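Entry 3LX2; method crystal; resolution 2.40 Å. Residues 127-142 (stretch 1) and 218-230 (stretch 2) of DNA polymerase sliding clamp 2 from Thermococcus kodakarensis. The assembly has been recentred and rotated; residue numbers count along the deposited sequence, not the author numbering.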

# COMPACT_ATOMS: atom_id res chain seq x y z
N SER A 127 -14.29 38.65 -15.90
CA SER A 127 -12.92 39.11 -15.83
C SER A 127 -12.63 39.34 -14.36
O SER A 127 -13.55 39.64 -13.58
CB SER A 127 -12.72 40.38 -16.64
OG SER A 127 -11.50 40.30 -17.36
N LEU A 128 -11.37 39.16 -13.95
CA LEU A 128 -11.07 39.10 -12.52
C LEU A 128 -9.80 39.78 -12.08
O LEU A 128 -8.70 39.37 -12.48
CB LEU A 128 -11.11 37.68 -12.00
CG LEU A 128 -12.53 37.18 -11.78
CD1 LEU A 128 -12.43 35.71 -11.51
CD2 LEU A 128 -13.26 37.92 -10.65
N PRO A 129 -9.95 40.82 -11.24
CA PRO A 129 -8.87 41.70 -10.83
C PRO A 129 -7.87 40.98 -9.95
O PRO A 129 -7.80 41.25 -8.75
CB PRO A 129 -9.60 42.79 -10.03
CG PRO A 129 -10.82 42.14 -9.53
CD PRO A 129 -11.24 41.24 -10.66
N TRP A 130 -7.09 40.08 -10.52
CA TRP A 130 -6.07 39.39 -9.74
C TRP A 130 -4.93 40.34 -9.48
O TRP A 130 -4.40 40.96 -10.39
CB TRP A 130 -5.53 38.15 -10.46
CG TRP A 130 -6.49 36.98 -10.54
CD1 TRP A 130 -7.14 36.35 -9.50
CD2 TRP A 130 -6.89 36.30 -11.72
NE1 TRP A 130 -7.92 35.32 -9.97
CE2 TRP A 130 -7.80 35.27 -11.34
CE3 TRP A 130 -6.58 36.45 -13.08
CZ2 TRP A 130 -8.38 34.41 -12.25
CZ3 TRP A 130 -7.16 35.58 -13.99
CH2 TRP A 130 -8.05 34.58 -13.57
N THR A 131 -4.54 40.47 -8.23
CA THR A 131 -3.39 41.29 -7.88
C THR A 131 -2.11 40.47 -7.76
O THR A 131 -1.04 40.97 -8.07
CB THR A 131 -3.68 42.23 -6.64
OG1 THR A 131 -4.04 41.47 -5.48
CG2 THR A 131 -4.84 43.20 -6.98
N VAL A 132 -2.20 39.21 -7.34
CA VAL A 132 -0.99 38.38 -7.27
C VAL A 132 -0.92 37.41 -8.44
O VAL A 132 -1.95 37.00 -8.97
CB VAL A 132 -0.92 37.56 -5.95
CG1 VAL A 132 0.34 36.72 -5.89
CG2 VAL A 132 -0.97 38.48 -4.76
N LYS A 133 0.29 37.02 -8.83
CA LYS A 133 0.48 35.90 -9.73
C LYS A 133 1.80 35.25 -9.41
O LYS A 133 2.80 35.96 -9.28
CB LYS A 133 0.46 36.29 -11.21
CG LYS A 133 1.20 35.24 -12.06
CD LYS A 133 1.28 35.51 -13.55
CE LYS A 133 1.41 34.18 -14.34
NZ LYS A 133 1.90 34.38 -15.75
N ALA A 134 1.82 33.92 -9.34
CA ALA A 134 3.04 33.23 -9.00
C ALA A 134 3.15 31.98 -9.81
O ALA A 134 2.17 31.56 -10.38
CB ALA A 134 3.07 32.92 -7.54
N VAL A 135 4.35 31.42 -9.90
CA VAL A 135 4.54 30.09 -10.47
C VAL A 135 5.25 29.33 -9.38
O VAL A 135 6.28 29.78 -8.87
CB VAL A 135 5.43 30.04 -11.76
CG1 VAL A 135 5.33 28.67 -12.42
CG2 VAL A 135 5.03 31.13 -12.77
N VAL A 136 4.72 28.17 -9.02
CA VAL A 136 5.25 27.44 -7.91
C VAL A 136 5.33 26.04 -8.38
O VAL A 136 4.69 25.72 -9.39
CB VAL A 136 4.28 27.46 -6.72
CG1 VAL A 136 4.00 28.85 -6.28
CG2 VAL A 136 2.97 26.76 -7.14
N LEU A 137 6.07 25.22 -7.66
CA LEU A 137 6.15 23.79 -7.94
C LEU A 137 5.03 23.07 -7.23
O LEU A 137 4.68 23.41 -6.09
CB LEU A 137 7.49 23.23 -7.46
CG LEU A 137 8.81 23.45 -8.22
CD1 LEU A 137 9.89 22.73 -7.49
CD2 LEU A 137 8.72 22.90 -9.67
N ALA A 138 4.48 22.04 -7.86
CA ALA A 138 3.30 21.34 -7.31
C ALA A 138 3.53 20.77 -5.93
O ALA A 138 2.62 20.81 -5.07
CB ALA A 138 2.83 20.24 -8.27
N GLY A 139 4.75 20.24 -5.72
CA GLY A 139 5.20 19.65 -4.45
C GLY A 139 5.19 20.66 -3.33
O GLY A 139 4.85 20.35 -2.20
N ALA A 140 5.53 21.90 -3.66
CA ALA A 140 5.50 23.00 -2.70
C ALA A 140 4.06 23.26 -2.27
O ALA A 140 3.76 23.19 -1.06
CB ALA A 140 6.15 24.27 -3.28
N LEU A 141 3.17 23.56 -3.21
CA LEU A 141 1.75 23.68 -2.89
C LEU A 141 1.28 22.48 -2.11
O LEU A 141 0.65 22.65 -1.09
CB LEU A 141 0.88 23.83 -4.10
CG LEU A 141 0.90 25.21 -4.73
CD1 LEU A 141 -0.36 25.42 -5.55
CD2 LEU A 141 1.05 26.33 -3.69
N LYS A 142 1.56 21.28 -2.59
CA LYS A 142 0.96 20.11 -1.93
C LYS A 142 1.44 20.06 -0.50
O LYS A 142 0.77 19.52 0.35
CB LYS A 142 1.32 18.81 -2.61
CG LYS A 142 0.51 18.57 -3.88
CD LYS A 142 0.62 17.14 -4.37
CE LYS A 142 1.79 16.92 -5.27
NZ LYS A 142 1.71 15.58 -5.94
N VAL A 218 2.87 24.95 -11.57
CA VAL A 218 1.51 25.35 -11.37
C VAL A 218 1.52 26.85 -11.31
O VAL A 218 2.27 27.43 -10.56
CB VAL A 218 0.96 24.90 -10.00
CG1 VAL A 218 -0.49 25.46 -9.78
CG2 VAL A 218 1.07 23.36 -9.82
N ILE A 219 0.60 27.45 -12.04
CA ILE A 219 0.38 28.88 -12.06
C ILE A 219 -0.74 29.25 -11.09
O ILE A 219 -1.79 28.63 -11.08
CB ILE A 219 0.01 29.32 -13.52
CG1 ILE A 219 1.22 29.07 -14.45
CG2 ILE A 219 -0.57 30.76 -13.56
CD1 ILE A 219 1.01 29.45 -15.94
N ILE A 220 -0.51 30.30 -10.30
CA ILE A 220 -1.45 30.75 -9.27
C ILE A 220 -1.79 32.21 -9.49
O ILE A 220 -0.91 32.97 -9.83
CB ILE A 220 -0.81 30.66 -7.90
CG1 ILE A 220 -0.59 29.21 -7.52
CG2 ILE A 220 -1.71 31.31 -6.85
CD1 ILE A 220 0.39 29.11 -6.36
N ARG A 221 -3.05 32.60 -9.30
CA ARG A 221 -3.44 34.03 -9.33
C ARG A 221 -4.50 34.25 -8.27
O ARG A 221 -5.35 33.37 -8.08
CB ARG A 221 -4.00 34.43 -10.70
CG ARG A 221 -2.98 34.44 -11.85
CD ARG A 221 -3.63 34.87 -13.19
NE ARG A 221 -2.65 35.42 -14.14
CZ ARG A 221 -2.21 34.80 -15.25
NH1 ARG A 221 -2.65 33.57 -15.59
NH2 ARG A 221 -1.32 35.42 -16.04
N PHE A 222 -4.44 35.37 -7.52
CA PHE A 222 -5.47 35.68 -6.48
C PHE A 222 -5.67 37.15 -6.07
O PHE A 222 -5.14 38.05 -6.71
CB PHE A 222 -5.37 34.75 -5.25
CG PHE A 222 -4.08 34.83 -4.52
CD1 PHE A 222 -2.97 34.13 -4.97
CD2 PHE A 222 -3.98 35.57 -3.35
CE1 PHE A 222 -1.74 34.18 -4.28
CE2 PHE A 222 -2.76 35.63 -2.65
CZ PHE A 222 -1.64 34.94 -3.11
N GLY A 223 -6.47 37.40 -5.03
CA GLY A 223 -6.66 38.74 -4.48
C GLY A 223 -7.50 38.64 -3.23
O GLY A 223 -7.68 37.52 -2.69
N PHE A 224 -8.04 39.78 -2.75
CA PHE A 224 -8.91 39.75 -1.57
C PHE A 224 -10.30 39.21 -1.89
O PHE A 224 -11.01 39.79 -2.71
CB PHE A 224 -9.08 41.11 -0.88
CG PHE A 224 -10.17 41.09 0.19
CD1 PHE A 224 -9.97 40.40 1.40
CD2 PHE A 224 -11.41 41.71 -0.03
CE1 PHE A 224 -10.99 40.33 2.39
CE2 PHE A 224 -12.44 41.66 0.97
CZ PHE A 224 -12.23 40.96 2.17
N ASP A 225 -10.69 38.14 -1.19
CA ASP A 225 -12.04 37.59 -1.30
C ASP A 225 -12.52 37.48 -2.77
O ASP A 225 -13.68 37.79 -3.10
CB ASP A 225 -13.04 38.37 -0.42
CG ASP A 225 -14.31 37.57 -0.12
OD1 ASP A 225 -14.44 37.04 1.02
OD2 ASP A 225 -15.18 37.45 -1.03
N ILE A 226 -11.60 37.01 -3.63
CA ILE A 226 -11.84 36.79 -5.07
C ILE A 226 -11.39 35.36 -5.52
O ILE A 226 -10.49 34.77 -4.91
CB ILE A 226 -11.26 37.99 -5.89
CG1 ILE A 226 -12.38 39.03 -6.10
CG2 ILE A 226 -10.63 37.60 -7.22
CD1 ILE A 226 -12.78 39.87 -4.84
N PRO A 227 -12.07 34.76 -6.52
CA PRO A 227 -11.75 33.36 -6.86
C PRO A 227 -10.24 33.12 -7.03
O PRO A 227 -9.54 33.99 -7.52
CB PRO A 227 -12.48 33.14 -8.17
CG PRO A 227 -13.61 34.13 -8.18
CD PRO A 227 -13.31 35.22 -7.18
N LEU A 228 -9.74 31.98 -6.56
CA LEU A 228 -8.32 31.62 -6.80
C LEU A 228 -8.18 30.90 -8.14
O LEU A 228 -8.99 30.03 -8.45
CB LEU A 228 -7.82 30.68 -5.70
CG LEU A 228 -6.55 29.82 -5.95
CD1 LEU A 228 -5.28 30.65 -5.82
CD2 LEU A 228 -6.48 28.61 -5.00
N LEU A 229 -7.14 31.22 -8.92
CA LEU A 229 -6.78 30.40 -10.12
C LEU A 229 -5.62 29.46 -9.86
O LEU A 229 -4.60 29.85 -9.31
CB LEU A 229 -6.50 31.24 -11.37
CG LEU A 229 -5.91 30.45 -12.58
CD1 LEU A 229 -6.94 29.49 -13.26
CD2 LEU A 229 -5.18 31.33 -13.65
N LEU A 230 -5.79 28.20 -10.22
CA LEU A 230 -4.67 27.27 -10.31
C LEU A 230 -4.79 26.67 -11.72
O LEU A 230 -5.83 26.08 -12.10
CB LEU A 230 -4.75 26.14 -9.29
CG LEU A 230 -4.85 26.33 -7.78
CD1 LEU A 230 -4.68 25.00 -7.14
CD2 LEU A 230 -3.77 27.26 -7.27

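An antiparallel pair of strands satisfies its backbone polar groups two at a time, and the antiparallel pairing of Val132 to Val136 with Phe222 to Val218 in this sliding clamp illustrates the rule and the way it relaxes at one end. At Val136 and Val218 the ladder is regular: Val136 N donates to Val218 O at 3.0 Å, and Val218 N returns a bond to Val136 O at 2.9 Å. Two residues along, Ala134 N reaches Ile220 O at 2.9 Å and Ile220 N reaches Ala134 O at 3.0 Å. The third pair is looser. Val132 N lies 3.2 Å from Phe222 O in a nearly straight bond, but the return from Phe222 N to Val132 O, at 3.3 Å, is weak. Phe222 O also accepts from Thr131 N at 2.9 Å, so one carbonyl serves two successive amides as the chain enters the strand.

The intervening pairs, Lys133 with Arg221 and Val135 with Ile219, exchange no hydrogen bonds across this contact. Arg221 N and O instead turn to the neighbouring segment of their own stretch, bonding Leu229 O at 3.2 Å and Leu229 N at 2.9 Å, which places Arg221 between two partners.

Side chains complete the account. The indole nitrogen of Trp130 is satisfied by a backbone carbonyl, NE1 to Pro227 O at 3.2 Å, near the ring plane; this leaves a ring face for Arg221 CB, which sits 3.6 Å from the centroid of the five-membered ring. Lys133 NZ and Arg221 NH2, 3.4 Å apart, are both donors and cannot satisfy each other; the aliphatic Lys133 CE lies over the guanidinium face. On the sheet face bearing Val132, Ala134 and Val136, the packing is apolar: Val136 CG2 meets Ile220 CD1 at 3.6 Å, and Leu141 CD1, from the following helix, approaches that same Ile220 CD1 at 3.9 Å.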